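Local coordinates for chitin oligosaccahride binding protein NagB1 (Paenibacillus sp. FPU-7, PDB 7EHP), which binds the chitin oligosaccharides N,N'-diacetylchitobiose and N,N',N''-triacetylchitotriose as an extracellular solute-binding protein, probably to hand them to a membrane importer, at residues Q9-V14 with Q223-Q228; L16-L21 with V37-V42; A30-L35 with A300-K305; R315-K318 with I322-A325. One frame throughout, in Å; residues are numbered along the deposited sequence.

Contact 1. Residues Q9-V14 with Q223-Q228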
loop_
_atom_site.group_PDB
_atom_site.type_symbol
_atom_site.label_atom_id
_atom_site.label_comp_id
_atom_site.label_asym_id
_atom_site.label_seq_id
_atom_site.Cartn_x
_atom_site.Cartn_y
_atom_site.Cartn_z
ATOM N N GLN A 9 1.066 13.197 -1.096
ATOM C CA GLN A 9 0.898 13.258 -2.554
ATOM C C GLN A 9 1.899 14.257 -3.137
ATOM O O GLN A 9 1.564 15.365 -3.542
ATOM C CB GLN A 9 -0.542 13.616 -2.918
ATOM C CG GLN A 9 -1.626 12.680 -2.350
ATOM C CD GLN A 9 -1.257 11.207 -2.475
ATOM O OE1 GLN A 9 -0.924 10.722 -3.566
ATOM N NE2 GLN A 9 -1.316 10.482 -1.359
ATOM N N VAL A 10 3.166 13.849 -3.168
ATOM C CA VAL A 10 4.237 14.797 -3.469
ATOM C C VAL A 10 4.825 14.629 -4.865
ATOM O O VAL A 10 5.467 15.570 -5.359
ATOM C CB VAL A 10 5.362 14.726 -2.414
ATOM C CG1 VAL A 10 4.810 15.099 -1.042
ATOM C CG2 VAL A 10 6.028 13.317 -2.418
ATOM N N ARG A 11 4.624 13.484 -5.518
ATOM C CA ARG A 11 5.172 13.247 -6.847
ATOM C C ARG A 11 4.397 14.027 -7.903
ATOM O O ARG A 11 3.170 14.162 -7.811
ATOM C CB ARG A 11 5.113 11.747 -7.166
ATOM C CG ARG A 11 6.311 10.991 -6.638
ATOM C CD ARG A 11 6.267 9.510 -6.979
ATOM N NE ARG A 11 6.155 9.207 -8.408
ATOM C CZ ARG A 11 5.784 8.005 -8.860
ATOM N NH1 ARG A 11 5.501 7.043 -7.984
ATOM N NH2 ARG A 11 5.689 7.761 -10.167
ATOM N N ASP A 12 5.115 14.540 -8.917
ATOM C CA ASP A 12 4.433 15.182 -10.039
ATOM C C ASP A 12 3.462 14.225 -10.712
ATOM O O ASP A 12 2.397 14.642 -11.188
ATOM C CB ASP A 12 5.428 15.694 -11.092
ATOM C CG ASP A 12 6.365 16.768 -10.568
ATOM O OD1 ASP A 12 6.029 17.517 -9.614
ATOM O OD2 ASP A 12 7.469 16.847 -11.136
ATOM N N ASP A 13 3.829 12.940 -10.800
ATOM C CA ASP A 13 2.928 11.969 -11.412
ATOM C C ASP A 13 1.567 11.905 -10.710
ATOM O O ASP A 13 0.567 11.581 -11.361
ATOM C CB ASP A 13 3.559 10.570 -11.430
ATOM C CG ASP A 13 4.565 10.389 -12.553
ATOM O OD1 ASP A 13 4.556 11.196 -13.527
ATOM O OD2 ASP A 13 5.366 9.437 -12.455
ATOM N N VAL A 14 1.498 12.160 -9.396
ATOM C CA VAL A 14 0.199 12.098 -8.706
ATOM C C VAL A 14 -0.400 13.493 -8.526
ATOM O O VAL A 14 -1.151 13.741 -7.574
ATOM C CB VAL A 14 0.287 11.372 -7.346
ATOM C CG1 VAL A 14 0.721 9.909 -7.531
ATOM C CG2 VAL A 14 1.188 12.120 -6.338
ATOM N N GLN A 223 17.600 2.426 -7.297
ATOM C CA GLN A 223 16.465 3.109 -7.905
ATOM C C GLN A 223 15.361 3.361 -6.890
ATOM O O GLN A 223 14.931 2.440 -6.187
ATOM C CB GLN A 223 15.921 2.296 -9.076
ATOM C CG GLN A 223 16.894 2.200 -10.226
ATOM C CD GLN A 223 16.752 0.899 -10.964
ATOM O OE1 GLN A 223 15.630 0.433 -11.218
ATOM N NE2 GLN A 223 17.883 0.262 -11.261
ATOM N N LYS A 224 14.885 4.605 -6.851
ATOM C CA LYS A 224 13.726 4.994 -6.057
ATOM C C LYS A 224 12.458 4.333 -6.601
ATOM O O LYS A 224 12.384 3.942 -7.767
ATOM C CB LYS A 224 13.554 6.525 -6.067
ATOM C CG LYS A 224 13.470 7.170 -7.483
ATOM C CD LYS A 224 13.528 8.735 -7.467
ATOM C CE LYS A 224 14.019 9.351 -8.807
ATOM N NZ LYS A 224 15.521 9.494 -8.928
ATOM N N TYR A 225 11.442 4.244 -5.737
ATOM C CA TYR A 225 10.170 3.602 -6.065
ATOM C C TYR A 225 9.639 3.947 -7.458
ATOM O O TYR A 225 9.297 3.053 -8.239
ATOM C CB TYR A 225 9.144 3.978 -4.996
ATOM C CG TYR A 225 7.734 3.457 -5.231
ATOM C CD1 TYR A 225 7.505 2.157 -5.686
ATOM C CD2 TYR A 225 6.630 4.260 -4.958
ATOM C CE1 TYR A 225 6.198 1.671 -5.872
ATOM C CE2 TYR A 225 5.324 3.796 -5.136
ATOM C CZ TYR A 225 5.112 2.511 -5.586
ATOM O OH TYR A 225 3.817 2.067 -5.756
ATOM N N ALA A 226 9.563 5.242 -7.789
ATOM C CA ALA A 226 8.979 5.655 -9.068
ATOM C C ALA A 226 9.665 5.029 -10.276
ATOM O O ALA A 226 9.046 4.927 -11.344
ATOM C CB ALA A 226 9.032 7.177 -9.217
ATOM N N GLU A 227 10.930 4.636 -10.152
ATOM C CA GLU A 227 11.666 4.126 -11.304
ATOM C C GLU A 227 11.124 2.782 -11.788
ATOM O O GLU A 227 11.167 2.495 -12.991
ATOM C CB GLU A 227 13.156 4.034 -10.951
ATOM C CG GLU A 227 13.739 5.432 -10.743
ATOM C CD GLU A 227 15.246 5.470 -10.623
ATOM O OE1 GLU A 227 15.933 5.225 -11.636
ATOM O OE2 GLU A 227 15.738 5.784 -9.516
ATOM N N GLN A 228 10.589 1.954 -10.888
ATOM C CA GLN A 228 9.951 0.730 -11.368
ATOM C C GLN A 228 8.705 1.044 -12.186
ATOM O O GLN A 228 8.410 0.351 -13.170
ATOM C CB GLN A 228 9.648 -0.199 -10.195
ATOM C CG GLN A 228 8.384 0.064 -9.398
ATOM C CD GLN A 228 8.015 -1.148 -8.551
ATOM O OE1 GLN A 228 8.897 -1.878 -8.089
ATOM N NE2 GLN A 228 6.714 -1.367 -8.340
#
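Arg11 lays one flat face of its guanidinium over the methyl of Ala226, and this packing of a flat charged group on a methyl is the main touch between 9-14 and 223-228. Ala226 CB stands 3.4 Å from Arg11 CZ, over the middle of the group, with Arg11 NE 3.6 Å and Arg11 NH2 3.5 Å from the same carbon. A second, looser touch comes from Tyr225, whose ring meets the guanidinium obliquely, CD2 lying 4.3 Å from Arg11 NH1. No hydrogen bond joins the two segments. The arginine chain runs extended from CA to CD and then bends at chi3 (57°), which turns the flat group onto the alanine. In the two-lobed architecture of the solute-binding proteins, the loop after strand 3-7 and the start of helix 225-233 probably belong to facing lobes, with the sugar site nearby: Gln9 touches a bound NAG and the Tyr225 side chain comes within about 4 Å of one. Polar bonds hold Arg11 and Tyr225 from elsewhere in the fold. Arg11 NH2 gives a salt bridge of 2.9 Å to Asp13 OD2, taken on the anti lone pair with an N-H...O angle of 147°, while its NH1 bonds Gln229. Asp13 also pairs with Arg233 and Lys255. The Tyr225 hydroxyl is hydrogen-bonded to Asp242 and Trp245, and the ring also meets Trp166 edge-to-face.

Contact 2. Residues L16-L21 with V37-V42. With NAG (2-acetamido-2-deoxy-beta-D-glucopyranose), chain C.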
loop_
_atom_site.group_PDB
_atom_site.type_symbol
_atom_site.label_atom_id
_atom_site.label_comp_id
_atom_site.label_asym_id
_atom_site.label_seq_id
_atom_site.Cartn_x
_atom_site.Cartn_y
_atom_site.Cartn_z
ATOM N N LEU A 16 -2.837 15.014 -9.967
ATOM C CA LEU A 16 -4.297 15.095 -9.864
ATOM C C LEU A 16 -4.779 14.806 -8.443
ATOM O O LEU A 16 -5.748 15.425 -7.977
ATOM C CB LEU A 16 -4.957 14.137 -10.857
ATOM C CG LEU A 16 -4.821 14.563 -12.319
ATOM C CD1 LEU A 16 -5.212 13.406 -13.224
ATOM C CD2 LEU A 16 -5.675 15.799 -12.611
ATOM N N ARG A 17 -4.099 13.899 -7.729
ATOM C CA ARG A 17 -4.476 13.620 -6.341
ATOM C C ARG A 17 -4.220 14.825 -5.438
ATOM O O ARG A 17 -5.012 15.094 -4.527
ATOM C CB ARG A 17 -3.724 12.397 -5.818
ATOM C CG ARG A 17 -4.019 11.111 -6.587
ATOM C CD ARG A 17 -3.493 9.892 -5.849
ATOM N NE ARG A 17 -4.402 9.455 -4.793
ATOM C CZ ARG A 17 -4.238 8.341 -4.087
ATOM N NH1 ARG A 17 -3.194 7.561 -4.329
ATOM N NH2 ARG A 17 -5.103 8.008 -3.134
ATOM N N LEU A 18 -3.119 15.555 -5.662
ATOM C CA LEU A 18 -2.877 16.761 -4.872
ATOM C C LEU A 18 -3.858 17.866 -5.246
ATOM O O LEU A 18 -4.383 18.567 -4.371
ATOM C CB LEU A 18 -1.445 17.252 -5.047
ATOM C CG LEU A 18 -1.027 18.505 -4.258
ATOM C CD1 LEU A 18 -1.483 18.489 -2.791
ATOM C CD2 LEU A 18 0.480 18.710 -4.364
ATOM N N LYS A 19 -4.114 18.034 -6.541
ATOM C CA LYS A 19 -5.106 19.005 -6.982
ATOM C C LYS A 19 -6.460 18.752 -6.326
ATOM O O LYS A 19 -7.165 19.705 -5.964
ATOM C CB LYS A 19 -5.215 18.974 -8.506
ATOM C CG LYS A 19 -6.233 19.946 -9.080
ATOM C CD LYS A 19 -5.962 21.379 -8.630
ATOM C CE LYS A 19 -6.624 22.374 -9.587
ATOM N NZ LYS A 19 -8.099 22.374 -9.377
ATOM N N MET A 20 -6.829 17.478 -6.126
ATOM C CA MET A 20 -8.072 17.184 -5.411
ATOM C C MET A 20 -7.977 17.641 -3.962
ATOM O O MET A 20 -8.921 18.233 -3.427
ATOM C CB MET A 20 -8.417 15.693 -5.493
ATOM C CG MET A 20 -9.852 15.351 -5.083
ATOM S SD MET A 20 -10.356 13.604 -5.252
ATOM C CE MET A 20 -9.997 12.985 -3.601
ATOM N N LEU A 21 -6.828 17.404 -3.316
ATOM C CA LEU A 21 -6.635 17.911 -1.957
ATOM C C LEU A 21 -6.761 19.430 -1.911
ATOM O O LEU A 21 -7.344 19.982 -0.975
ATOM C CB LEU A 21 -5.268 17.475 -1.420
ATOM C CG LEU A 21 -5.238 16.051 -0.857
ATOM C CD1 LEU A 21 -3.806 15.534 -0.692
ATOM C CD2 LEU A 21 -5.998 15.959 0.465
ATOM N N VAL A 37 -6.230 26.746 5.379
ATOM C CA VAL A 37 -5.735 25.368 5.363
ATOM C C VAL A 37 -4.341 25.364 4.762
ATOM O O VAL A 37 -4.101 25.978 3.716
ATOM C CB VAL A 37 -6.671 24.426 4.587
ATOM C CG1 VAL A 37 -6.023 23.029 4.431
ATOM C CG2 VAL A 37 -8.031 24.331 5.300
ATOM N N GLU A 38 -3.424 24.673 5.416
ATOM C CA GLU A 38 -2.006 24.737 5.088
ATOM C C GLU A 38 -1.600 23.291 4.762
ATOM O O GLU A 38 -1.352 22.474 5.650
ATOM C CB GLU A 38 -1.288 25.421 6.304
ATOM C CG GLU A 38 0.217 25.357 6.571
ATOM C CD GLU A 38 1.089 26.155 5.598
ATOM O OE1 GLU A 38 2.269 25.768 5.437
ATOM O OE2 GLU A 38 0.611 27.146 4.997
ATOM N N LEU A 39 -1.623 22.961 3.475
ATOM C CA LEU A 39 -1.211 21.643 3.014
ATOM C C LEU A 39 0.296 21.496 3.158
ATOM O O LEU A 39 1.049 22.418 2.839
ATOM C CB LEU A 39 -1.606 21.448 1.554
ATOM C CG LEU A 39 -3.070 21.208 1.204
ATOM C CD1 LEU A 39 -3.209 21.198 -0.298
ATOM C CD2 LEU A 39 -3.548 19.881 1.779
ATOM N N GLU A 40 0.736 20.332 3.641
ATOM C CA GLU A 40 2.155 20.012 3.741
ATOM C C GLU A 40 2.344 18.597 3.214
ATOM O O GLU A 40 1.833 17.639 3.802
ATOM C CB GLU A 40 2.681 20.137 5.180
ATOM C CG GLU A 40 4.163 19.697 5.311
ATOM C CD GLU A 40 4.662 19.607 6.739
ATOM O OE1 GLU A 40 5.830 19.978 6.969
ATOM O OE2 GLU A 40 3.904 19.161 7.641
ATOM N N GLY A 41 3.062 18.467 2.099
ATOM C CA GLY A 41 3.342 17.165 1.527
ATOM C C GLY A 41 4.686 16.640 1.994
ATOM O O GLY A 41 5.700 17.339 1.919
ATOM N N VAL A 42 4.686 15.415 2.493
ATOM C CA VAL A 42 5.893 14.748 2.953
ATOM C C VAL A 42 5.924 13.378 2.296
ATOM O O VAL A 42 4.908 12.672 2.282
ATOM C CB VAL A 42 5.925 14.637 4.492
ATOM C CG1 VAL A 42 7.125 13.823 4.965
ATOM C CG2 VAL A 42 5.931 16.034 5.132
HETATM C C1 NAG C . -0.552 5.975 -1.408
HETATM C C2 NAG C . -1.435 4.849 -0.875
HETATM C C3 NAG C . -0.650 3.993 0.119
HETATM C C4 NAG C . 0.726 3.598 -0.428
HETATM C C5 NAG C . 1.424 4.796 -1.086
HETATM C C6 NAG C . 2.734 4.480 -1.776
HETATM C C7 NAG C . -3.760 5.666 -0.929
HETATM C C8 NAG C . -4.915 6.150 -0.104
HETATM N N2 NAG C . -2.645 5.366 -0.252
HETATM O O1 NAG C . -1.282 6.773 -2.275
HETATM O O3 NAG C . -1.432 2.848 0.454
HETATM O O4 NAG C . 1.539 3.258 0.689
HETATM O O5 NAG C . 0.572 5.421 -2.056
HETATM O O6 NAG C . 3.439 5.685 -2.068
HETATM O O7 NAG C . -3.831 5.563 -2.153
#
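With chi1 of Leu18 at -179°, CG points opposite the backbone N and the branched end swings round toward Leu39, whose own CG sits beside its backbone N and reaches back to the helix. The two chains slide past each other in opposite senses, Leu18 CD1 meeting Leu39 CD1 at 4.1 Å. Leu39 also touches Leu21, one turn further along, its CD2 lying 4.4 Å from Leu21 CB. This is purely apolar packing of helix 15-31 on strand 37-41 inside a beta-alpha-beta unit begun by strand 3-7, and Leu5 of that first strand touches Leu39 too. From the same helix Arg17 leads to the sugar. A bend at chi3 (81°) brings its guanidinium edge-on to the acetamido carbonyl of the bound NAG, and both terminal nitrogens fork onto one oxygen: Arg17 NH1 is 3.0 Å from NAG O7, and Arg17 NH2 is 2.9 Å from NAG O7 at an N-H...O angle of 149°. NAG O1 lies 2.9 Å from Arg17 NH1, approached obliquely. A leucine in place of Arg17 would probably leave O7 without either donor and the acetyl group freer to turn. Asp44 and Asn284 bind the same sugar. Two N-H groups on a single amide oxygen would favour a ring carrying an N-acetyl group, and the positive charge probably polarises that carbonyl further.

Contact 3. Residues A30-L35 with A300-K305; sequences AAVPGL and AVEFIK
Glu302 curls its side chain against the end of helix 15-31 and touches it with carbon as much as with oxygen. Its CG lies beside the backbone N, and a second bend at chi2 (-49°) folds the carboxylate back instead of letting it extend, so that Ala31 CB lies 3.7 Å from Glu302 CG, 3.6 Å from Glu302 CD and 3.5 Å from Glu302 OE1. Val32 holds CG1 opposite its backbone N (chi1 -173°), which leaves CG2 beside that nitrogen and aimed at the glutamate: Val32 CG2 sits 3.9 Å from Glu302 CG, the two chains crossing obliquely. No hydrogen bond spans the contact. The helix gives way at Val32 to a type II beta turn, closed by Leu35 N to Val32 O, with Gly34 supplying the positive phi of 73°; the chain then runs on into strand 37-41. Cutting Glu302 back to an alanine removes the carbons and carboxylate that lie on Ala31 and Val32, which is likely to open a gap between the end of helix 15-31 and helix 294-307. Met28, one turn back on helix 15-31, also meets Glu302, and next to it Phe303 packs on Ile24 and Met28 while its ring meets Tyr286 edge-to-face.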
loop_
_atom_site.group_PDB
_atom_site.type_symbol
_atom_site.label_atom_id
_atom_site.label_comp_id
_atom_site.label_asym_id
_atom_site.label_seq_id
_atom_site.Cartn_x
_atom_site.Cartn_y
_atom_site.Cartn_z
ATOM N N ALA A 30 -14.064 27.898 2.358
ATOM C CA ALA A 30 -15.331 28.564 2.076
ATOM C C ALA A 30 -16.394 28.222 3.115
ATOM O O ALA A 30 -17.278 29.033 3.381
ATOM C CB ALA A 30 -15.809 28.178 0.681
ATOM N N ALA A 31 -16.327 27.031 3.700
ATOM C CA ALA A 31 -17.317 26.614 4.686
ATOM C C ALA A 31 -17.073 27.244 6.051
ATOM O O ALA A 31 -18.030 27.496 6.788
ATOM C CB ALA A 31 -17.315 25.086 4.809
ATOM N N VAL A 32 -15.818 27.506 6.395
ATOM C CA VAL A 32 -15.419 27.979 7.711
ATOM C C VAL A 32 -14.749 29.338 7.540
ATOM O O VAL A 32 -13.575 29.426 7.194
ATOM C CB VAL A 32 -14.481 26.975 8.406
ATOM C CG1 VAL A 32 -14.197 27.395 9.836
ATOM C CG2 VAL A 32 -15.073 25.562 8.358
ATOM N N PRO A 33 -15.475 30.429 7.757
ATOM C CA PRO A 33 -14.879 31.759 7.550
ATOM C C PRO A 33 -13.634 31.965 8.409
ATOM O O PRO A 33 -13.540 31.478 9.540
ATOM C CB PRO A 33 -16.002 32.724 7.955
ATOM C CG PRO A 33 -17.281 31.924 7.885
ATOM C CD PRO A 33 -16.938 30.459 7.926
ATOM N N GLY A 34 -12.662 32.690 7.859
ATOM C CA GLY A 34 -11.384 32.845 8.528
ATOM C C GLY A 34 -10.486 31.615 8.531
ATOM O O GLY A 34 -9.337 31.713 8.985
ATOM N N LEU A 35 -10.961 30.463 8.053
ATOM C CA LEU A 35 -10.133 29.261 8.010
ATOM C C LEU A 35 -9.048 29.388 6.951
ATOM O O LEU A 35 -9.294 29.823 5.826
ATOM C CB LEU A 35 -10.979 28.018 7.710
ATOM C CG LEU A 35 -10.160 26.721 7.538
ATOM C CD1 LEU A 35 -9.404 26.445 8.807
ATOM C CD2 LEU A 35 -11.023 25.519 7.175
ATOM N N ALA A 300 -11.917 19.946 10.441
ATOM C CA ALA A 300 -11.796 18.502 10.295
ATOM C C ALA A 300 -13.124 17.886 9.870
ATOM O O ALA A 300 -13.153 16.974 9.036
ATOM C CB ALA A 300 -11.292 17.889 11.603
ATOM N N VAL A 301 -14.237 18.382 10.420
ATOM C CA VAL A 301 -15.554 17.882 10.024
ATOM C C VAL A 301 -15.818 18.184 8.554
ATOM O O VAL A 301 -16.322 17.335 7.803
ATOM C CB VAL A 301 -16.654 18.491 10.915
ATOM C CG1 VAL A 301 -18.026 18.210 10.305
ATOM C CG2 VAL A 301 -16.567 17.959 12.330
ATOM N N GLU A 302 -15.524 19.415 8.133
ATOM C CA GLU A 302 -15.661 19.767 6.721
ATOM C C GLU A 302 -14.779 18.883 5.848
ATOM O O GLU A 302 -15.207 18.413 4.785
ATOM C CB GLU A 302 -15.309 21.235 6.510
ATOM C CG GLU A 302 -16.386 22.215 6.919
ATOM C CD GLU A 302 -17.756 21.849 6.358
ATOM O OE1 GLU A 302 -17.871 21.675 5.121
ATOM O OE2 GLU A 302 -18.723 21.764 7.155
ATOM N N PHE A 303 -13.540 18.652 6.272
ATOM C CA PHE A 303 -12.669 17.777 5.491
ATOM C C PHE A 303 -13.304 16.402 5.324
ATOM O O PHE A 303 -13.363 15.854 4.214
ATOM C CB PHE A 303 -11.296 17.647 6.150
ATOM C CG PHE A 303 -10.395 16.657 5.453
ATOM C CD1 PHE A 303 -9.641 17.058 4.362
ATOM C CD2 PHE A 303 -10.354 15.310 5.857
ATOM C CE1 PHE A 303 -8.809 16.141 3.686
ATOM C CE2 PHE A 303 -9.543 14.381 5.179
ATOM C CZ PHE A 303 -8.767 14.815 4.094
ATOM N N ILE A 304 -13.803 15.839 6.421
ATOM C CA ILE A 304 -14.449 14.531 6.353
ATOM C C ILE A 304 -15.643 14.572 5.411
ATOM O O ILE A 304 -15.816 13.688 4.560
ATOM C CB ILE A 304 -14.849 14.077 7.765
ATOM C CG1 ILE A 304 -13.596 13.770 8.578
ATOM C CG2 ILE A 304 -15.762 12.864 7.691
ATOM C CD1 ILE A 304 -13.879 13.477 10.030
ATOM N N LYS A 305 -16.468 15.612 5.524
ATOM C CA LYS A 305 -17.674 15.684 4.708
ATOM C C LYS A 305 -17.337 15.760 3.225
ATOM O O LYS A 305 -18.039 15.176 2.392
ATOM C CB LYS A 305 -18.520 16.887 5.136
ATOM C CG LYS A 305 -19.900 16.875 4.522
ATOM C CD LYS A 305 -20.811 17.884 5.185
ATOM C CE LYS A 305 -22.005 18.168 4.285
ATOM N NZ LYS A 305 -22.812 19.325 4.747
#

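Contact 4. Residues R315-K318 with I322-A325; sequences RQLK and ILPA
Gln316 makes two kinds of contact with Ile322. Its backbone O accepts the Ile322 N-H at 3.2 Å with an angle of 153°, the donor standing above the carbonyl plane and not in line with a lone pair. Its side chain has CG between the backbone N and the carbonyl carbon (chi1 65°) and then runs extended, crossing the isoleucine at about a right angle. There the amide end passes the branch methyl, Gln316 NE2 lying 3.4 Å from Ile322 CG2. The same NE2 gives a hydrogen bond to a water at 2.5 Å, a length short enough to take with caution, and that water donates to Ile322 O at 2.7 Å. NE2 also bonds Thr115 O, which gives the buried amide nitrogen a protein partner independent of that water. At Leu317 the backbone lends a weaker donor: its CA-H faces Ile322 O, 3.4 Å from CA to O with an angle of 127° at the hydrogen. Leu317 CD1 comes within 3.5 Å of Ile322 O and meets the tail of the next residue, Leu317 CD1 to Leu323 CD2 being 4.2 Å. The segments thus fold together as helix 310-320 ends and the chain turns back into a short, weakly bonded strand. Leu323 pairs there with Tyr117 of strand 109-125, Leu317 and Leu323 lie on Ile338 of helix 336-344, and Ile322 touches Arg17 while Gln316 touches Met20, both of helix 15-31.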
loop_
_atom_site.group_PDB
_atom_site.type_symbol
_atom_site.label_atom_id
_atom_site.label_comp_id
_atom_site.label_asym_id
_atom_site.label_seq_id
_atom_site.Cartn_x
_atom_site.Cartn_y
_atom_site.Cartn_z
ATOM N N ARG A 315 -14.362 10.710 -8.196
ATOM C CA ARG A 315 -13.380 11.529 -8.898
ATOM C C ARG A 315 -12.010 10.849 -8.917
ATOM O O ARG A 315 -11.373 10.724 -9.973
ATOM C CB ARG A 315 -13.306 12.909 -8.244
ATOM C CG ARG A 315 -12.180 13.784 -8.777
ATOM C CD ARG A 315 -12.350 15.243 -8.371
ATOM N NE ARG A 315 -11.150 16.032 -8.678
ATOM C CZ ARG A 315 -10.961 17.291 -8.294
ATOM N NH1 ARG A 315 -11.907 17.917 -7.594
ATOM N NH2 ARG A 315 -9.837 17.930 -8.612
ATOM N N GLN A 316 -11.542 10.392 -7.756
ATOM C CA GLN A 316 -10.213 9.799 -7.697
ATOM C C GLN A 316 -10.189 8.455 -8.403
ATOM O O GLN A 316 -9.141 8.036 -8.907
ATOM C CB GLN A 316 -9.751 9.668 -6.248
ATOM C CG GLN A 316 -10.595 8.698 -5.440
ATOM C CD GLN A 316 -10.025 8.443 -4.067
ATOM O OE1 GLN A 316 -9.280 9.271 -3.532
ATOM N NE2 GLN A 316 -10.366 7.287 -3.483
ATOM N N LEU A 317 -11.339 7.780 -8.485
ATOM C CA LEU A 317 -11.410 6.549 -9.266
ATOM C C LEU A 317 -11.280 6.848 -10.754
ATOM O O LEU A 317 -10.478 6.225 -11.460
ATOM C CB LEU A 317 -12.724 5.816 -8.979
ATOM C CG LEU A 317 -12.974 4.614 -9.893
ATOM C CD1 LEU A 317 -11.885 3.555 -9.663
ATOM C CD2 LEU A 317 -14.357 4.011 -9.668
ATOM N N LYS A 318 -12.061 7.820 -11.236
ATOM C CA LYS A 318 -12.082 8.181 -12.649
ATOM C C LYS A 318 -10.770 8.820 -13.078
ATOM O O LYS A 318 -10.244 8.510 -14.154
ATOM C CB LYS A 318 -13.254 9.133 -12.898
ATOM C CG LYS A 318 -13.508 9.554 -14.343
ATOM C CD LYS A 318 -14.467 10.748 -14.369
ATOM C CE LYS A 318 -14.924 11.122 -15.770
ATOM N NZ LYS A 318 -15.855 12.300 -15.729
ATOM N N ILE A 322 -7.887 5.103 -8.341
ATOM C CA ILE A 322 -7.889 4.690 -6.943
ATOM C C ILE A 322 -9.228 4.067 -6.580
ATOM O O ILE A 322 -10.283 4.698 -6.709
ATOM C CB ILE A 322 -7.515 5.858 -6.016
ATOM C CG1 ILE A 322 -6.034 6.211 -6.213
ATOM C CG2 ILE A 322 -7.747 5.501 -4.575
ATOM C CD1 ILE A 322 -5.775 7.157 -7.222
ATOM N N LEU A 323 -9.177 2.833 -6.087
ATOM C CA LEU A 323 -10.381 2.073 -5.791
ATOM C C LEU A 323 -11.071 2.610 -4.532
ATOM O O LEU A 323 -10.409 2.924 -3.534
ATOM C CB LEU A 323 -10.031 0.593 -5.626
ATOM C CG LEU A 323 -9.273 0.035 -6.837
ATOM C CD1 LEU A 323 -8.809 -1.397 -6.581
ATOM C CD2 LEU A 323 -10.113 0.109 -8.110
ATOM N N PRO A 324 -12.401 2.696 -4.539
ATOM C CA PRO A 324 -13.099 3.381 -3.452
ATOM C C PRO A 324 -13.023 2.605 -2.153
ATOM O O PRO A 324 -13.083 1.373 -2.135
ATOM C CB PRO A 324 -14.543 3.454 -3.960
ATOM C CG PRO A 324 -14.665 2.279 -4.871
ATOM C CD PRO A 324 -13.335 2.255 -5.589
ATOM N N ALA A 325 -12.918 3.344 -1.056
ATOM C CA ALA A 325 -13.069 2.751 0.259
ATOM C C ALA A 325 -14.517 2.745 0.741
ATOM O O ALA A 325 -14.823 2.015 1.692
ATOM C CB ALA A 325 -12.188 3.477 1.282
HETATM O O HOH W 1 -11.932 5.932 -4.916
#

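From the N terminus, the loop after strand 3-7 supplies the first half of contact 1, which closes only at the start of helix 225-233. Contact 2, between helix 15-31 and strand 37-41, is a short closure lying wholly within that span. Contact 3 starts from the end of the same helix and closes on helix 294-307, so it crosses both earlier contacts along the chain. Contact 4 follows all of them as a tight local turn between helix 310-320 and strand 323-324. Helix 15-31 is shared by contacts 2 and 3, which touch through Leu21 and Phe303, and contact 4 reaches it through Arg315, which packs on Met20. Contacts 1 and 2 meet through Val10 and Gly41.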